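PDB 1VQZ: lipoate-protein ligase, putative from Streptococcus pneumoniae, which is a putative member of the lipoate-protein ligase family, with a ligase A/B catalytic domain followed by a bacterial C-terminal domain. Local coordinates for residues I53-H58 with V77-S82; R262-T267 with I335-V340; S268-V273 with Y288-G293; E295-V300 with R325-I330; A317-D322 with S331-A336. One frame throughout, in Å; residues are numbered along the deposited sequence.

Contact 1: residues I53-H58 with V77-S82; sequences IIVGRH and VVRRIS. With EDO (1,2-ethanediol), chain D; EDO (1,2-ethanediol), chain S.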
# COMPACT_ATOMS: atom_id res chain seq x y z
N ILE A 53 7.55 -9.60 3.12
CA ILE A 53 6.43 -8.97 3.81
C ILE A 53 6.51 -7.47 3.57
O ILE A 53 7.47 -6.81 3.97
CB ILE A 53 6.39 -9.25 5.33
CG1 ILE A 53 6.40 -10.77 5.61
CG2 ILE A 53 5.15 -8.56 5.94
CD1 ILE A 53 5.12 -11.49 5.13
N ILE A 54 5.48 -6.94 2.96
CA ILE A 54 5.38 -5.53 2.68
C ILE A 54 4.39 -4.91 3.69
O ILE A 54 3.23 -5.30 3.74
CB ILE A 54 4.90 -5.26 1.27
CG1 ILE A 54 5.77 -5.98 0.21
CG2 ILE A 54 4.94 -3.75 0.98
CD1 ILE A 54 7.25 -5.66 0.26
N VAL A 55 4.87 -3.94 4.45
CA VAL A 55 4.10 -3.32 5.50
C VAL A 55 3.64 -1.97 5.05
O VAL A 55 4.29 -1.31 4.25
CB VAL A 55 4.81 -3.29 6.90
CG1 VAL A 55 5.21 -4.70 7.30
CG2 VAL A 55 6.04 -2.35 6.94
N GLY A 56 2.47 -1.59 5.58
CA GLY A 56 1.87 -0.31 5.29
C GLY A 56 2.71 0.83 5.83
O GLY A 56 3.49 0.69 6.78
N ARG A 57 2.56 1.97 5.18
CA ARG A 57 3.27 3.20 5.50
C ARG A 57 3.30 3.63 6.99
O ARG A 57 4.28 4.28 7.46
CB ARG A 57 2.65 4.30 4.61
CG ARG A 57 3.23 5.61 4.71
CD ARG A 57 2.51 6.55 3.76
NE ARG A 57 1.12 6.65 4.11
CZ ARG A 57 0.13 6.96 3.30
NH1 ARG A 57 0.33 7.21 2.01
NH2 ARG A 57 -1.08 7.00 3.79
N HIS A 58 2.25 3.30 7.73
CA HIS A 58 2.17 3.68 9.13
C HIS A 58 2.17 2.54 10.14
O HIS A 58 2.00 2.80 11.32
CB HIS A 58 0.97 4.58 9.34
CG HIS A 58 1.00 5.83 8.51
ND1 HIS A 58 2.11 6.65 8.45
CD2 HIS A 58 0.09 6.37 7.65
CE1 HIS A 58 1.87 7.66 7.63
NE2 HIS A 58 0.66 7.52 7.12
N VAL A 77 11.61 -7.67 4.53
CA VAL A 77 10.60 -6.82 5.13
C VAL A 77 10.84 -5.37 4.65
O VAL A 77 11.87 -4.74 5.03
CB VAL A 77 10.57 -6.94 6.69
CG1 VAL A 77 9.59 -5.99 7.32
CG2 VAL A 77 10.27 -8.36 7.11
N VAL A 78 9.87 -4.84 3.89
CA VAL A 78 9.96 -3.47 3.36
C VAL A 78 8.65 -2.70 3.55
O VAL A 78 7.57 -3.25 3.34
CB VAL A 78 10.40 -3.50 1.87
CG1 VAL A 78 10.56 -2.10 1.27
CG2 VAL A 78 11.73 -4.30 1.71
N ARG A 79 8.74 -1.47 4.01
CA ARG A 79 7.58 -0.60 4.17
C ARG A 79 7.31 0.09 2.85
O ARG A 79 8.19 0.68 2.26
CB ARG A 79 7.87 0.42 5.26
CG ARG A 79 6.74 1.36 5.60
CD ARG A 79 7.23 2.46 6.46
NE ARG A 79 7.70 2.08 7.81
CZ ARG A 79 6.93 1.73 8.84
NH1 ARG A 79 5.62 1.59 8.71
NH2 ARG A 79 7.49 1.51 10.03
N ARG A 80 6.07 -0.00 2.39
CA ARG A 80 5.64 0.71 1.19
C ARG A 80 5.10 2.10 1.47
O ARG A 80 4.99 2.59 2.66
CB ARG A 80 4.61 -0.15 0.40
CG ARG A 80 3.29 -0.38 1.12
CD ARG A 80 2.21 -1.04 0.22
NE ARG A 80 1.01 -1.08 1.06
CZ ARG A 80 0.71 -2.01 1.97
NH1 ARG A 80 1.48 -3.08 2.11
NH2 ARG A 80 -0.36 -1.85 2.76
N ILE A 81 4.82 2.82 0.38
CA ILE A 81 4.39 4.23 0.54
C ILE A 81 2.89 4.45 0.48
O ILE A 81 2.47 5.58 0.48
CB ILE A 81 5.15 5.19 -0.42
CG1 ILE A 81 4.73 4.99 -1.88
CG2 ILE A 81 6.66 5.00 -0.25
CD1 ILE A 81 5.38 5.94 -2.86
N SER A 82 2.09 3.39 0.44
CA SER A 82 0.65 3.50 0.67
C SER A 82 0.26 2.88 2.04
O SER A 82 1.00 2.07 2.62
CB SER A 82 -0.13 2.78 -0.42
OG SER A 82 0.31 1.44 -0.59
C1 EDO D . 4.22 5.48 11.66
O1 EDO D . 3.38 6.50 11.17
C2 EDO D . 5.42 5.26 10.75
O2 EDO D . 6.22 6.41 10.76
C1 EDO S . 5.36 8.92 8.41
O1 EDO S . 4.34 9.99 8.51
C2 EDO S . 4.95 7.53 7.85
O2 EDO S . 5.92 6.74 7.10
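I53, I54 and V55 pair with V77, V78 and R79 as parallel strands, their axes 4.7 Å apart at closest and turned 24° against each other. The ladder is V78 N to I53 O, V55 N to V78 O and R80 N to V55 O. Beyond the strands, R57 N donates to S82 O at 3.0 Å, from above the carbonyl plane. I54 and V78 share one face of the sheet. They lie side by side and point the same way, with I54 CD1 4.1 Å from V78 CB. I54 CG2 rests on R80 CB at 3.7 Å. V55 and R79 share the other face, where V55 CG2 touches R79 CB at 3.7 Å. R80 CG lies between the backbone N and the carbonyl carbon (chi1 65°), near V55 O, and the chain extends to NE. One face of its guanidinium lies over G56 CA, offset toward the rim, and NH2 bonds to G83 O and G85 O. R79 NH1 makes a weak bond to G56 O at 3.0 Å. Its guanidinium is also held by the carbonyls of Q59, W250 and Y252. R57 NH1 bonds weakly to I81 O, while NH2 reaches G293 O. The two strands belong to a beta-alpha-beta unit and are connected by helix 67-73. Strand 87-89 runs antiparallel beside strand 52-55, helix 23-36 packs on I54 and V78, and helix 169-173 packs on I53.

Contact 2: residues R262-T267 with I335-V340; sequences RGIKFT and IAEAVV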
# COMPACT_ATOMS: atom_id res chain seq x y z
N ARG A 262 -1.70 5.18 23.50
CA ARG A 262 -3.02 4.60 23.42
C ARG A 262 -3.15 3.73 22.16
O ARG A 262 -2.45 3.95 21.17
CB ARG A 262 -4.05 5.73 23.42
CG ARG A 262 -4.12 6.48 24.77
CD ARG A 262 -5.01 7.73 24.64
NE ARG A 262 -6.41 7.42 24.31
CZ ARG A 262 -7.33 7.00 25.18
NH1 ARG A 262 -7.05 6.80 26.47
NH2 ARG A 262 -8.57 6.76 24.75
N GLY A 263 -4.03 2.73 22.22
CA GLY A 263 -4.28 1.83 21.11
C GLY A 263 -5.72 1.36 21.06
O GLY A 263 -6.26 0.82 22.03
N ILE A 264 -6.35 1.57 19.91
CA ILE A 264 -7.73 1.15 19.71
C ILE A 264 -7.79 0.47 18.37
O ILE A 264 -7.18 0.94 17.39
CB ILE A 264 -8.78 2.32 19.80
CG1 ILE A 264 -8.80 2.90 21.22
CG2 ILE A 264 -10.18 1.80 19.54
CD1 ILE A 264 -9.62 4.19 21.40
N LYS A 265 -8.50 -0.64 18.35
CA LYS A 265 -8.77 -1.42 17.13
C LYS A 265 -10.21 -1.16 16.72
O LYS A 265 -11.16 -1.42 17.49
CB LYS A 265 -8.54 -2.88 17.42
CG LYS A 265 -8.59 -3.81 16.27
CD LYS A 265 -8.16 -5.24 16.74
CE LYS A 265 -6.86 -5.23 17.63
NZ LYS A 265 -6.11 -6.55 17.69
N PHE A 266 -10.34 -0.50 15.57
CA PHE A 266 -11.62 -0.24 14.94
C PHE A 266 -11.80 -1.25 13.78
O PHE A 266 -10.86 -1.91 13.36
CB PHE A 266 -11.69 1.19 14.42
CG PHE A 266 -11.44 2.25 15.47
CD1 PHE A 266 -12.45 2.65 16.31
CD2 PHE A 266 -10.20 2.87 15.57
CE1 PHE A 266 -12.23 3.66 17.29
CE2 PHE A 266 -9.96 3.85 16.51
CZ PHE A 266 -11.00 4.26 17.39
N THR A 267 -13.02 -1.34 13.30
CA THR A 267 -13.38 -2.23 12.20
C THR A 267 -12.52 -1.96 10.99
O THR A 267 -12.05 -2.88 10.36
CB THR A 267 -14.86 -2.03 11.77
OG1 THR A 267 -15.70 -2.29 12.89
CG2 THR A 267 -15.22 -2.96 10.64
N ILE A 335 -11.22 8.78 16.04
CA ILE A 335 -9.82 9.20 16.11
C ILE A 335 -9.52 10.02 17.36
O ILE A 335 -8.51 9.75 18.04
CB ILE A 335 -9.37 9.96 14.82
CG1 ILE A 335 -9.41 9.03 13.62
CG2 ILE A 335 -7.95 10.51 14.96
CD1 ILE A 335 -8.55 7.80 13.79
N ALA A 336 -10.41 10.96 17.72
CA ALA A 336 -10.27 11.71 18.98
C ALA A 336 -10.13 10.78 20.17
O ALA A 336 -9.31 11.02 21.08
CB ALA A 336 -11.43 12.63 19.20
N GLU A 337 -10.94 9.73 20.17
CA GLU A 337 -10.93 8.76 21.27
C GLU A 337 -9.58 8.02 21.33
O GLU A 337 -9.01 7.85 22.39
CB GLU A 337 -12.10 7.78 21.11
CG GLU A 337 -12.30 6.88 22.30
CD GLU A 337 -13.50 5.93 22.15
OE1 GLU A 337 -14.19 5.95 21.10
OE2 GLU A 337 -13.73 5.16 23.12
N ALA A 338 -9.06 7.64 20.18
CA ALA A 338 -7.69 7.07 20.09
C ALA A 338 -6.63 8.06 20.65
O ALA A 338 -5.73 7.67 21.40
CB ALA A 338 -7.39 6.70 18.66
N VAL A 339 -6.76 9.34 20.31
CA VAL A 339 -5.78 10.33 20.74
C VAL A 339 -5.85 10.57 22.24
O VAL A 339 -4.81 10.69 22.90
CB VAL A 339 -5.95 11.67 19.93
CG1 VAL A 339 -5.04 12.78 20.48
CG2 VAL A 339 -5.61 11.45 18.46
N VAL A 340 -7.05 10.66 22.79
CA VAL A 340 -7.21 11.09 24.19
C VAL A 340 -8.43 10.47 24.88
O VAL A 340 -9.48 10.37 24.32
CB VAL A 340 -7.18 12.65 24.31
CG1 VAL A 340 -8.25 13.32 23.45
CG2 VAL A 340 -7.32 13.11 25.75
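E337 O is gripped twice by R262. NH2 donates to it at 2.6 Å, and NE adds a weak bond at 3.3 Å. NE also donates to A338 O at 3.0 Å, from above that carbonyl plane. Both oxygens lie close to the guanidinium plane, so its edge meets the helix backbone. One face of the group lies against V340 C, offset toward the rim. The bend at chi3 (63°) turns NE toward the carbonyls. These carbonyls belong to the last turn of the helix, before V340 leaves helical geometry. A positive group there would probably suit the helix dipole's negative end. Further along the strand the packing is apolar. I264 CD1 sits 4.3 Å from A338 CB and 3.9 Å from E337 CG. F266 turns its ring edge to the helix, with CE2 4.4 Å from A338 CB, while I264 CG2 lies over one ring face. The axes of strand 262-266 and helix 335-339 come within 8.0 Å, their N-to-C directions 148° apart. The strand lies between strands 182-183 and 269-278. A338 also touches V271 and V273 of strand 269-278. A336 and E337 touch helix 311-318, as does V340 just beyond the helix end.

Contact 3: residues S268-V273 with Y288-G293; sequences SGKVEV and YGDFFG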
# COMPACT_ATOMS: atom_id res chain seq x y z
N SER A 268 -12.28 -0.69 10.69
CA SER A 268 -11.51 -0.31 9.50
C SER A 268 -10.03 -0.05 9.82
O SER A 268 -9.28 0.47 9.00
CB SER A 268 -12.19 0.90 8.84
OG SER A 268 -13.42 0.49 8.30
N GLY A 269 -9.58 -0.45 10.98
CA GLY A 269 -8.16 -0.36 11.28
C GLY A 269 -7.83 -0.13 12.73
O GLY A 269 -8.56 0.48 13.49
N LYS A 270 -6.66 -0.62 13.06
CA LYS A 270 -5.98 -0.33 14.28
C LYS A 270 -5.32 1.06 14.24
O LYS A 270 -4.66 1.43 13.26
CB LYS A 270 -4.91 -1.45 14.38
CG LYS A 270 -4.04 -1.47 15.52
CD LYS A 270 -3.63 -2.90 15.82
CE LYS A 270 -2.26 -3.19 15.43
NZ LYS A 270 -1.78 -4.40 16.22
N VAL A 271 -5.50 1.83 15.33
CA VAL A 271 -4.88 3.15 15.50
C VAL A 271 -4.12 3.18 16.83
O VAL A 271 -4.69 2.96 17.90
CB VAL A 271 -5.91 4.31 15.47
CG1 VAL A 271 -5.22 5.65 15.69
CG2 VAL A 271 -6.71 4.29 14.19
N GLU A 272 -2.81 3.44 16.74
CA GLU A 272 -1.90 3.51 17.87
C GLU A 272 -1.28 4.90 17.93
O GLU A 272 -0.67 5.36 16.98
CB GLU A 272 -0.80 2.49 17.74
CG GLU A 272 0.06 2.32 19.03
CD GLU A 272 1.15 1.26 18.90
OE1 GLU A 272 1.67 1.06 17.77
OE2 GLU A 272 1.50 0.65 19.95
N VAL A 273 -1.45 5.56 19.07
CA VAL A 273 -1.05 6.94 19.22
C VAL A 273 0.02 7.10 20.29
O VAL A 273 -0.17 6.75 21.44
CB VAL A 273 -2.24 7.81 19.64
CG1 VAL A 273 -1.78 9.28 19.82
CG2 VAL A 273 -3.37 7.68 18.66
N TYR A 288 0.52 5.42 14.49
CA TYR A 288 0.79 4.18 13.77
C TYR A 288 -0.49 3.40 13.59
O TYR A 288 -1.48 3.63 14.29
CB TYR A 288 1.74 3.28 14.56
CG TYR A 288 3.13 3.79 14.72
CD1 TYR A 288 3.41 4.80 15.63
CD2 TYR A 288 4.18 3.24 14.01
CE1 TYR A 288 4.68 5.28 15.81
CE2 TYR A 288 5.49 3.73 14.17
CZ TYR A 288 5.72 4.75 15.10
OH TYR A 288 6.98 5.26 15.33
N GLY A 289 -0.46 2.44 12.66
CA GLY A 289 -1.60 1.56 12.47
C GLY A 289 -1.66 0.94 11.10
O GLY A 289 -0.75 1.14 10.24
N ASP A 290 -2.72 0.15 10.91
CA ASP A 290 -2.98 -0.50 9.61
C ASP A 290 -4.25 0.05 8.93
O ASP A 290 -4.73 -0.56 7.98
CB ASP A 290 -3.04 -2.02 9.73
CG ASP A 290 -4.09 -2.52 10.75
OD1 ASP A 290 -4.96 -1.77 11.20
OD2 ASP A 290 -4.02 -3.69 11.15
N PHE A 291 -4.76 1.16 9.45
CA PHE A 291 -5.79 1.96 8.76
C PHE A 291 -5.27 2.35 7.36
O PHE A 291 -4.07 2.36 7.07
CB PHE A 291 -6.11 3.24 9.55
CG PHE A 291 -4.91 4.10 9.87
CD1 PHE A 291 -4.46 5.07 8.96
CD2 PHE A 291 -4.22 3.92 11.04
CE1 PHE A 291 -3.34 5.86 9.22
CE2 PHE A 291 -3.10 4.75 11.34
CZ PHE A 291 -2.65 5.67 10.40
N PHE A 292 -6.20 2.63 6.47
CA PHE A 292 -5.84 3.10 5.16
C PHE A 292 -6.29 4.51 4.97
O PHE A 292 -7.42 4.83 5.24
CB PHE A 292 -6.49 2.25 4.08
CG PHE A 292 -6.22 2.78 2.73
CD1 PHE A 292 -4.98 2.55 2.12
CD2 PHE A 292 -7.13 3.64 2.11
CE1 PHE A 292 -4.68 3.10 0.90
CE2 PHE A 292 -6.83 4.20 0.86
CZ PHE A 292 -5.59 3.93 0.27
N GLY A 293 -5.40 5.35 4.43
CA GLY A 293 -5.73 6.66 3.96
C GLY A 293 -4.89 6.90 2.72
O GLY A 293 -3.74 6.42 2.59
O HOH W 1 -9.06 2.44 7.21
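V271 and F291 cross at about a right angle where the beta hairpin of strands 269-278 and 281-289 opens toward its free ends. V271 CG2 meets F291 CD2 at 4.0 Å. With CG between the backbone N and the carbonyl carbon (chi1 55°), the F291 ring turns its edge to K270 O, which lies in the ring plane 3.4 Å from CD2. On the other side of the sheet E272 and Y288 cross obliquely. The carboxylate and ring planes are 76° apart, and E272 OE1 lies 3.9 Å from Y288 CB. The E272 carboxylate has its polar partners elsewhere: R261 in a salt bridge and N60 in a hydrogen bond. The Y288 ring meets F274. E272 and Y288 form a hydrogen-bonded antiparallel pair, with E272 N to Y288 O and Y288 N to E272 O both at 2.8 Å. Beyond them the pairing becomes irregular. D290 N bonds only weakly to K270 O, and the D290 side chain takes over. Its OD1 accepts from K270 N at 2.8 Å, met nearly along the C-O bond. The K270 side chain leads away to a cation-pi contact with F181. F291 N is buried without a partner in the model. At the hairpin's open end one water donates to S268 O at 2.7 Å and accepts from F292 N at 3.0 Å.

Contact 4: residues E295-V300 with R325-I330; sequences EDVAAV and RYFAGI. With EDO (1,2-ethanediol), chain S.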
# COMPACT_ATOMS: atom_id res chain seq x y z
N GLU A 295 -3.64 9.73 1.71
CA GLU A 295 -2.57 10.67 2.11
C GLU A 295 -2.02 10.32 3.47
O GLU A 295 -2.74 9.80 4.31
CB GLU A 295 -3.05 12.12 2.16
CG GLU A 295 -3.62 12.57 0.87
CD GLU A 295 -3.74 14.08 0.75
OE1 GLU A 295 -2.72 14.77 0.80
OE2 GLU A 295 -4.85 14.54 0.52
N ASP A 296 -0.74 10.63 3.63
CA ASP A 296 0.07 10.43 4.84
C ASP A 296 -0.57 11.07 6.10
O ASP A 296 -0.98 12.22 6.08
CB ASP A 296 1.44 11.03 4.61
CG ASP A 296 2.50 10.47 5.53
OD1 ASP A 296 2.42 10.68 6.74
OD2 ASP A 296 3.44 9.83 5.00
N VAL A 297 -0.62 10.28 7.16
CA VAL A 297 -1.18 10.68 8.47
C VAL A 297 -0.40 11.84 9.13
O VAL A 297 -0.89 12.46 10.07
CB VAL A 297 -1.37 9.43 9.43
CG1 VAL A 297 -0.10 9.07 10.13
CG2 VAL A 297 -2.44 9.68 10.44
N ALA A 298 0.77 12.19 8.60
CA ALA A 298 1.55 13.34 9.10
C ALA A 298 0.73 14.62 9.18
O ALA A 298 0.90 15.39 10.13
CB ALA A 298 2.78 13.59 8.24
N ALA A 299 -0.15 14.84 8.19
CA ALA A 299 -1.07 15.98 8.18
C ALA A 299 -2.00 16.04 9.39
O ALA A 299 -2.31 17.12 9.87
CB ALA A 299 -1.88 16.00 6.90
N VAL A 300 -2.43 14.91 9.90
CA VAL A 300 -3.25 14.87 11.10
C VAL A 300 -2.41 15.16 12.36
O VAL A 300 -2.79 15.99 13.22
CB VAL A 300 -3.98 13.51 11.20
CG1 VAL A 300 -4.84 13.44 12.44
CG2 VAL A 300 -4.81 13.25 9.92
N ARG A 325 -9.43 11.43 4.01
CA ARG A 325 -8.17 11.33 3.27
C ARG A 325 -7.17 10.54 4.04
O ARG A 325 -6.22 10.06 3.45
CB ARG A 325 -7.60 12.71 2.97
CG ARG A 325 -8.52 13.62 2.14
CD ARG A 325 -8.66 13.10 0.73
NE ARG A 325 -7.46 13.37 -0.07
CZ ARG A 325 -7.29 12.98 -1.34
NH1 ARG A 325 -8.23 12.28 -1.98
NH2 ARG A 325 -6.18 13.30 -1.97
N TYR A 326 -7.38 10.41 5.35
CA TYR A 326 -6.35 9.85 6.28
C TYR A 326 -6.72 8.52 6.92
O TYR A 326 -5.84 7.65 7.14
CB TYR A 326 -6.02 10.91 7.35
CG TYR A 326 -5.61 12.20 6.71
CD1 TYR A 326 -4.38 12.30 6.05
CD2 TYR A 326 -6.46 13.30 6.69
CE1 TYR A 326 -4.00 13.48 5.43
CE2 TYR A 326 -6.12 14.48 6.08
CZ TYR A 326 -4.90 14.57 5.43
OH TYR A 326 -4.58 15.71 4.78
N PHE A 327 -7.99 8.39 7.30
CA PHE A 327 -8.50 7.18 7.96
C PHE A 327 -9.80 6.75 7.31
O PHE A 327 -10.87 7.19 7.69
CB PHE A 327 -8.72 7.37 9.47
CG PHE A 327 -7.54 7.97 10.22
CD1 PHE A 327 -7.45 9.35 10.40
CD2 PHE A 327 -6.60 7.17 10.82
CE1 PHE A 327 -6.38 9.91 11.14
CE2 PHE A 327 -5.57 7.71 11.54
CZ PHE A 327 -5.44 9.10 11.69
N ALA A 328 -9.72 5.92 6.28
CA ALA A 328 -10.94 5.45 5.61
C ALA A 328 -11.75 4.55 6.55
O ALA A 328 -11.22 3.61 7.18
CB ALA A 328 -10.60 4.73 4.28
N GLY A 329 -13.02 4.90 6.70
CA GLY A 329 -13.96 4.16 7.53
C GLY A 329 -13.92 4.39 9.02
O GLY A 329 -14.62 3.71 9.79
N ILE A 330 -13.12 5.35 9.45
CA ILE A 330 -13.00 5.71 10.87
C ILE A 330 -13.33 7.18 11.05
O ILE A 330 -12.82 8.02 10.29
CB ILE A 330 -11.58 5.39 11.41
CG1 ILE A 330 -11.15 3.98 10.98
CG2 ILE A 330 -11.53 5.53 12.97
CD1 ILE A 330 -9.73 3.60 11.42
C1 EDO S . 5.36 8.92 8.41
O1 EDO S . 4.34 9.99 8.51
C2 EDO S . 4.95 7.53 7.85
O2 EDO S . 5.92 6.74 7.10
O HOH W 2 -3.13 7.82 6.45
O HOH W 3 -2.50 15.68 3.35
O HOH W 4 -5.91 16.50 2.28
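V300 and Y326 slide past each other in opposite directions in the tight half of this contact. V300 CG2 makes a CH-pi contact over the Y326 ring, 3.9 Å from its centroid and 29° off the normal. R325 CB lies over the opposite face, offset toward the rim. The ring is therefore sandwiched between aliphatic groups. A299 CB touches Y326 OH at 3.4 Å. Close by, V297 CG2 meets F327 CZ at 3.3 Å, a close approach for two apolar groups, and F327 CE1 reaches V300 CG2. The other half is polar and wet. E295 and R325 cross there obliquely, with carboxylate and guanidinium planes 80° apart. The R325 chain bends at chi2 and chi3 and meets the acid side-on. They form a salt bridge: NE donates to the anti lone pair of E295 OE2 at 2.9 Å, and NH2 donates to the same oxygen at 3.1 Å, from above the carboxylate plane. R325 also has a cation-pi contact with Y150. Two waters link the E295 carboxylate oxygens to Y326 OH, one from OE1 and one from OE2. One direct backbone bond, E295 N to R325 O at 3.1 Å, ties the chains together. Away from the carboxylate, a third water donates to both E295 O and Y326 O. D296 OD1 caps the coming helix by accepting from A298 N at 2.9 Å. The contact joins the start of helix 298-304 to the loop between helices 311-318 and 332-339. F327 also meets the F291 ring and I335 of helix 332-339, and V300 touches I321.

Contact 5: residues A317-D322 with S331-A336; sequences ALKTID and SREEIA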
# COMPACT_ATOMS: atom_id res chain seq x y z
N ALA A 317 -10.31 20.21 16.37
CA ALA A 317 -9.21 20.26 15.42
C ALA A 317 -9.43 19.28 14.26
O ALA A 317 -9.16 19.59 13.06
CB ALA A 317 -7.86 19.93 16.12
N LEU A 318 -9.94 18.11 14.58
CA LEU A 318 -10.14 17.11 13.55
C LEU A 318 -11.26 17.50 12.57
O LEU A 318 -11.26 17.07 11.39
CB LEU A 318 -10.40 15.75 14.16
CG LEU A 318 -9.23 15.07 14.89
CD1 LEU A 318 -9.76 13.78 15.56
CD2 LEU A 318 -8.11 14.73 13.92
N LYS A 319 -12.22 18.27 13.05
CA LYS A 319 -13.30 18.80 12.19
C LYS A 319 -12.84 19.96 11.29
O LYS A 319 -13.66 20.51 10.57
CB LYS A 319 -14.53 19.23 13.00
CG LYS A 319 -14.97 18.21 14.01
CD LYS A 319 -16.31 18.35 14.59
CE LYS A 319 -17.32 17.45 13.87
NZ LYS A 319 -16.80 16.05 13.61
N THR A 320 -11.56 20.33 11.34
CA THR A 320 -10.99 21.33 10.42
C THR A 320 -10.27 20.67 9.23
O THR A 320 -9.67 21.36 8.40
CB THR A 320 -10.02 22.31 11.10
OG1 THR A 320 -8.83 21.62 11.50
CG2 THR A 320 -10.64 22.97 12.29
N ILE A 321 -10.35 19.35 9.14
CA ILE A 321 -9.71 18.61 8.03
C ILE A 321 -10.62 17.52 7.52
O ILE A 321 -11.51 17.09 8.23
CB ILE A 321 -8.38 17.98 8.47
CG1 ILE A 321 -8.59 17.00 9.65
CG2 ILE A 321 -7.40 19.09 8.83
CD1 ILE A 321 -7.61 15.91 9.74
N ASP A 322 -10.37 17.10 6.28
CA ASP A 322 -11.02 15.95 5.68
C ASP A 322 -10.44 14.62 6.17
O ASP A 322 -9.43 14.11 5.66
CB ASP A 322 -10.90 16.06 4.17
CG ASP A 322 -11.74 15.03 3.45
OD1 ASP A 322 -12.38 14.18 4.11
OD2 ASP A 322 -11.74 15.11 2.21
N SER A 331 -14.17 7.46 12.04
CA SER A 331 -14.71 8.81 12.27
C SER A 331 -13.77 9.69 13.06
O SER A 331 -12.82 9.20 13.72
CB SER A 331 -16.08 8.73 12.97
OG SER A 331 -16.00 8.41 14.34
N ARG A 332 -14.05 11.00 13.00
CA ARG A 332 -13.30 11.98 13.81
C ARG A 332 -13.45 11.73 15.30
O ARG A 332 -12.49 11.87 16.06
CB ARG A 332 -13.77 13.41 13.50
CG ARG A 332 -13.38 13.89 12.11
CD ARG A 332 -14.05 15.23 11.76
NE ARG A 332 -13.67 15.65 10.42
CZ ARG A 332 -14.26 15.21 9.31
NH1 ARG A 332 -15.31 14.39 9.41
NH2 ARG A 332 -13.85 15.61 8.12
N GLU A 333 -14.66 11.34 15.69
CA GLU A 333 -14.97 10.99 17.07
C GLU A 333 -14.14 9.79 17.51
O GLU A 333 -13.64 9.75 18.63
CB GLU A 333 -16.45 10.69 17.25
CG GLU A 333 -17.36 11.88 17.16
CD GLU A 333 -17.63 12.35 15.75
OE1 GLU A 333 -17.23 11.69 14.77
OE2 GLU A 333 -18.26 13.39 15.64
N GLU A 334 -14.03 8.82 16.63
CA GLU A 334 -13.23 7.64 16.90
C GLU A 334 -11.75 7.99 16.98
O GLU A 334 -11.06 7.51 17.86
CB GLU A 334 -13.51 6.55 15.84
CG GLU A 334 -14.85 5.83 16.02
CD GLU A 334 -15.26 4.93 14.86
OE1 GLU A 334 -15.07 5.27 13.66
OE2 GLU A 334 -15.82 3.86 15.14
N ILE A 335 -11.22 8.78 16.04
CA ILE A 335 -9.82 9.20 16.11
C ILE A 335 -9.52 10.02 17.36
O ILE A 335 -8.51 9.75 18.04
CB ILE A 335 -9.37 9.96 14.82
CG1 ILE A 335 -9.41 9.03 13.62
CG2 ILE A 335 -7.95 10.51 14.96
CD1 ILE A 335 -8.55 7.80 13.79
N ALA A 336 -10.41 10.96 17.72
CA ALA A 336 -10.27 11.71 18.98
C ALA A 336 -10.13 10.78 20.17
O ALA A 336 -9.31 11.02 21.08
CB ALA A 336 -11.43 12.63 19.20
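R332 reaches L318 and I321 with CG anti to its carbonyl carbon (chi1 -70°) and an extended chain out to NE (chi2 171°, chi3 -179°). The contact joins a type I beta turn, L318 to I321, to a helix start closed by a capping box. The turn begins at L318, the last residue of helix 311-318, and R332 is in the first turn of helix 332-339. The edge of its guanidinium faces two turn carbonyls. NE donates to L318 O at 3.0 Å from above the carbonyl plane. NH2 donates to I321 O at 2.8 Å, in the carbonyl plane and on a lone pair. NE adds a weak bond to I321 O. L318 packs against the helix itself. Its CD1 lies 3.4 Å from R332 O, 3.6 Å from A336 N and 3.8 Å from I335 CG2. K319 crosses R332 obliquely, bringing NZ to 3.4 Å from R332 CD. NZ and E333 OE2 form a long salt bridge between two exposed residues. D322 OD1 bonds to T324 OG1. L318 and I321 touch V300 of helix 298-304. In the capping box, S331 N donates to E334 OE1 at 2.9 Å, and E334 N donates back to S331 OG at 3.0 Å.

How the contacts relate
Contact 1 lies in the lipoyl ligase A/B catalytic family region, contacts 2 to 5 in the C-terminal family region, which follows it. Contacts 2 and 3 have centres 9 Å apart and share a sheet through neighbouring strands 260-266 and 269-278. Contacts 2 and 5 both use helix 332-339. Contacts 3 and 4 are nested within the loop closed by contact 2, while the segments of contacts 4 and 5 alternate. Contacts 2 to 5 involve the C-terminal sheet and helices 298-304, 311-318 and 332-339. Contact 1 is 13 Å from contact 3 and 16 Å from contact 4, centre to centre. It touches both, through H58 on G289 and V297, and marks where the two parts meet.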